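Local coordinates for envelope glycoprotein (Bourbon virus, PDB 5ZKX) that probably drives fusion of the viral and host membranes during entry, as a class III fusion protein seen here in its trimeric postfusion form, at residues A[203-211]-A[232-243]. Residues are numbered along the deposited sequence; the frame is centred on the assembly and turned at random.
Sequences TKFIPCFKE and EKFHCKDGDNFF
The carboxylate of Asp238 is held by three groups, through both of its oxygens: OD1 takes a salt bridge from Lys204 NZ at 2.6 Å, on the syn side and 20° out of the carboxylate plane, while OD2 takes a hydrogen bond with Tyr258 OH and a salt bridge from Lys34 NZ. Lys204 gets there by bending at chi3 (-61°), which turns its amine toward the acid. The two strands, 203-210 and 234-238, then run antiparallel. Phe209 and His235 form a hydrogen-bonded pair, with His235 N reaching Phe209 O at 3.1 Å, and two residues farther on Glu211 N donates to Lys233 O at 2.7 Å in a nearly straight bond. At the non-hydrogen-bonded pair next to Phe209-His235, Cys208 and Cys236 close a disulfide (SG to SG 2.0 Å), their CA atoms 4.0 Å apart, a close spacing consistent with the cross-link. Beside it, Ile206 CD1 rests 3.6 Å from Phe243 CZ, and Cys236 CB lies over one face of that ring. Farther along, the extended chain of Lys210 runs alongside Phe234, Lys210 CG 3.7 Å from Phe234 CE1. On the sheet face opposite the disulfide, Phe209 meets Tyr296 of a second subunit edge-to-face. Disulfide and backbone bonds thus join the strands beside unmodelled residues 212-231, and the salt bridge secures the far end.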
# COMPACT_ATOMS: atom_id res chain seq x y z
N THR A 203 25.95 4.19 -18.02
CA THR A 203 25.25 3.91 -19.26
C THR A 203 24.76 2.47 -19.23
O THR A 203 25.53 1.55 -18.94
CB THR A 203 26.16 4.13 -20.47
OG1 THR A 203 26.79 5.41 -20.36
CG2 THR A 203 25.36 4.06 -21.76
N LYS A 204 23.48 2.27 -19.52
CA LYS A 204 22.91 0.93 -19.52
C LYS A 204 21.70 0.91 -20.43
O LYS A 204 21.18 1.95 -20.84
CB LYS A 204 22.55 0.48 -18.10
CG LYS A 204 21.38 1.24 -17.48
CD LYS A 204 21.09 0.74 -16.08
CE LYS A 204 20.73 -0.74 -16.08
NZ LYS A 204 20.36 -1.22 -14.72
N PHE A 205 21.26 -0.31 -20.76
CA PHE A 205 20.04 -0.54 -21.51
C PHE A 205 18.95 -0.99 -20.54
O PHE A 205 19.19 -1.88 -19.72
CB PHE A 205 20.23 -1.61 -22.59
CG PHE A 205 21.29 -1.28 -23.60
CD1 PHE A 205 22.62 -1.61 -23.37
CD2 PHE A 205 20.96 -0.65 -24.78
CE1 PHE A 205 23.59 -1.31 -24.30
CE2 PHE A 205 21.93 -0.34 -25.72
CZ PHE A 205 23.25 -0.67 -25.48
N ILE A 206 17.78 -0.39 -20.64
CA ILE A 206 16.65 -0.83 -19.83
C ILE A 206 15.59 -1.43 -20.75
O ILE A 206 15.37 -0.92 -21.86
CB ILE A 206 16.08 0.31 -18.97
CG1 ILE A 206 15.49 1.42 -19.85
CG2 ILE A 206 17.15 0.88 -18.05
CD1 ILE A 206 14.62 2.38 -19.09
N PRO A 207 14.94 -2.52 -20.36
CA PRO A 207 13.90 -3.11 -21.21
C PRO A 207 12.59 -2.35 -21.11
O PRO A 207 12.19 -1.89 -20.03
CB PRO A 207 13.76 -4.53 -20.66
CG PRO A 207 14.16 -4.41 -19.22
CD PRO A 207 15.23 -3.35 -19.18
N CYS A 208 11.92 -2.20 -22.25
CA CYS A 208 10.67 -1.46 -22.32
C CYS A 208 9.72 -2.15 -23.29
O CYS A 208 10.12 -3.01 -24.08
CB CYS A 208 10.90 -0.00 -22.77
SG CYS A 208 12.04 0.94 -21.73
N PHE A 209 8.45 -1.75 -23.22
CA PHE A 209 7.43 -2.17 -24.17
C PHE A 209 6.84 -0.92 -24.81
O PHE A 209 6.28 -0.07 -24.11
CB PHE A 209 6.34 -3.00 -23.49
CG PHE A 209 6.80 -4.36 -23.06
CD1 PHE A 209 6.90 -5.39 -23.98
CD2 PHE A 209 7.15 -4.61 -21.74
CE1 PHE A 209 7.33 -6.64 -23.59
CE2 PHE A 209 7.57 -5.86 -21.35
CZ PHE A 209 7.67 -6.87 -22.27
N LYS A 210 6.96 -0.81 -26.13
CA LYS A 210 6.50 0.36 -26.86
C LYS A 210 5.05 0.15 -27.28
O LYS A 210 4.74 -0.80 -28.00
CB LYS A 210 7.38 0.59 -28.09
CG LYS A 210 6.98 1.77 -28.95
CD LYS A 210 7.92 1.89 -30.14
CE LYS A 210 7.96 3.30 -30.69
NZ LYS A 210 9.22 3.57 -31.45
N GLU A 211 4.17 1.04 -26.84
CA GLU A 211 2.74 0.90 -27.11
C GLU A 211 2.16 2.12 -27.81
O GLU A 211 2.62 2.50 -28.89
CB GLU A 211 1.98 0.64 -25.80
CG GLU A 211 0.47 0.73 -25.91
CD GLU A 211 -0.17 -0.58 -26.35
OE1 GLU A 211 0.04 -0.98 -27.52
OE2 GLU A 211 -0.89 -1.20 -25.54
N GLU A 232 4.44 5.95 -28.65
CA GLU A 232 3.50 6.82 -27.96
C GLU A 232 3.60 6.62 -26.45
O GLU A 232 3.59 7.59 -25.69
CB GLU A 232 2.07 6.56 -28.44
CG GLU A 232 1.06 7.61 -27.99
CD GLU A 232 -0.37 7.27 -28.40
OE1 GLU A 232 -0.67 6.07 -28.56
OE2 GLU A 232 -1.18 8.20 -28.55
N LYS A 233 3.69 5.37 -26.03
CA LYS A 233 3.81 5.02 -24.62
C LYS A 233 4.91 3.98 -24.45
O LYS A 233 4.94 2.99 -25.19
CB LYS A 233 2.48 4.47 -24.07
CG LYS A 233 1.32 5.46 -24.12
CD LYS A 233 1.33 6.40 -22.92
CE LYS A 233 0.09 7.28 -22.90
NZ LYS A 233 0.01 8.11 -21.67
N PHE A 234 5.80 4.21 -23.49
CA PHE A 234 6.86 3.27 -23.15
C PHE A 234 6.70 2.86 -21.70
O PHE A 234 6.68 3.72 -20.81
CB PHE A 234 8.24 3.88 -23.39
CG PHE A 234 8.50 4.29 -24.81
CD1 PHE A 234 9.15 3.43 -25.69
CD2 PHE A 234 8.12 5.54 -25.27
CE1 PHE A 234 9.39 3.82 -27.00
CE2 PHE A 234 8.36 5.93 -26.57
CZ PHE A 234 9.00 5.07 -27.44
N HIS A 235 6.58 1.56 -21.45
CA HIS A 235 6.45 1.01 -20.10
C HIS A 235 7.71 0.21 -19.82
O HIS A 235 7.91 -0.87 -20.39
CB HIS A 235 5.19 0.16 -19.98
CG HIS A 235 3.94 0.89 -20.37
ND1 HIS A 235 3.30 1.77 -19.54
CD2 HIS A 235 3.23 0.87 -21.52
CE1 HIS A 235 2.24 2.27 -20.15
NE2 HIS A 235 2.17 1.74 -21.36
N CYS A 236 8.55 0.72 -18.93
CA CYS A 236 9.91 0.23 -18.78
C CYS A 236 10.11 -0.46 -17.44
O CYS A 236 9.23 -0.50 -16.58
CB CYS A 236 10.91 1.37 -18.95
SG CYS A 236 10.86 2.13 -20.58
N LYS A 237 11.31 -1.01 -17.28
CA LYS A 237 11.71 -1.72 -16.09
C LYS A 237 13.21 -1.56 -15.92
O LYS A 237 13.95 -1.56 -16.90
CB LYS A 237 11.32 -3.21 -16.17
CG LYS A 237 12.05 -4.12 -15.20
CD LYS A 237 11.52 -5.54 -15.30
CE LYS A 237 12.62 -6.57 -15.08
NZ LYS A 237 13.64 -6.12 -14.10
N ASP A 238 13.65 -1.39 -14.67
CA ASP A 238 15.07 -1.35 -14.36
C ASP A 238 15.25 -1.97 -12.98
O ASP A 238 15.04 -1.30 -11.97
CB ASP A 238 15.63 0.06 -14.41
CG ASP A 238 17.10 0.12 -14.05
OD1 ASP A 238 17.80 -0.89 -14.25
OD2 ASP A 238 17.55 1.17 -13.56
N GLY A 239 15.63 -3.24 -12.95
CA GLY A 239 15.74 -3.94 -11.69
C GLY A 239 14.37 -4.06 -11.06
O GLY A 239 13.47 -4.70 -11.60
N ASP A 240 14.20 -3.43 -9.90
CA ASP A 240 12.92 -3.41 -9.21
C ASP A 240 12.18 -2.10 -9.41
O ASP A 240 11.19 -1.85 -8.72
CB ASP A 240 13.12 -3.69 -7.72
CG ASP A 240 14.18 -2.80 -7.09
OD1 ASP A 240 14.76 -1.96 -7.81
OD2 ASP A 240 14.43 -2.94 -5.88
N ASN A 241 12.63 -1.26 -10.34
CA ASN A 241 11.98 -0.01 -10.69
C ASN A 241 11.13 -0.20 -11.94
O ASN A 241 11.60 -0.77 -12.93
CB ASN A 241 13.01 1.10 -10.93
CG ASN A 241 13.64 1.61 -9.66
OD1 ASN A 241 13.17 1.32 -8.56
ND2 ASN A 241 14.70 2.40 -9.80
N PHE A 242 9.90 0.30 -11.90
CA PHE A 242 8.98 0.21 -13.03
C PHE A 242 8.34 1.57 -13.24
O PHE A 242 7.82 2.16 -12.29
CB PHE A 242 7.92 -0.86 -12.79
CG PHE A 242 8.48 -2.22 -12.52
CD1 PHE A 242 8.93 -2.56 -11.25
CD2 PHE A 242 8.58 -3.15 -13.54
CE1 PHE A 242 9.45 -3.81 -11.01
CE2 PHE A 242 9.10 -4.40 -13.29
CZ PHE A 242 9.55 -4.72 -12.02
N PHE A 243 8.38 2.05 -14.48
CA PHE A 243 8.01 3.44 -14.73
C PHE A 243 7.66 3.62 -16.20
O PHE A 243 8.15 2.89 -17.06
CB PHE A 243 9.15 4.39 -14.35
CG PHE A 243 10.47 4.04 -14.98
CD1 PHE A 243 11.30 3.09 -14.42
CD2 PHE A 243 10.89 4.68 -16.14
CE1 PHE A 243 12.51 2.76 -15.00
CE2 PHE A 243 12.10 4.36 -16.72
CZ PHE A 243 12.91 3.40 -16.15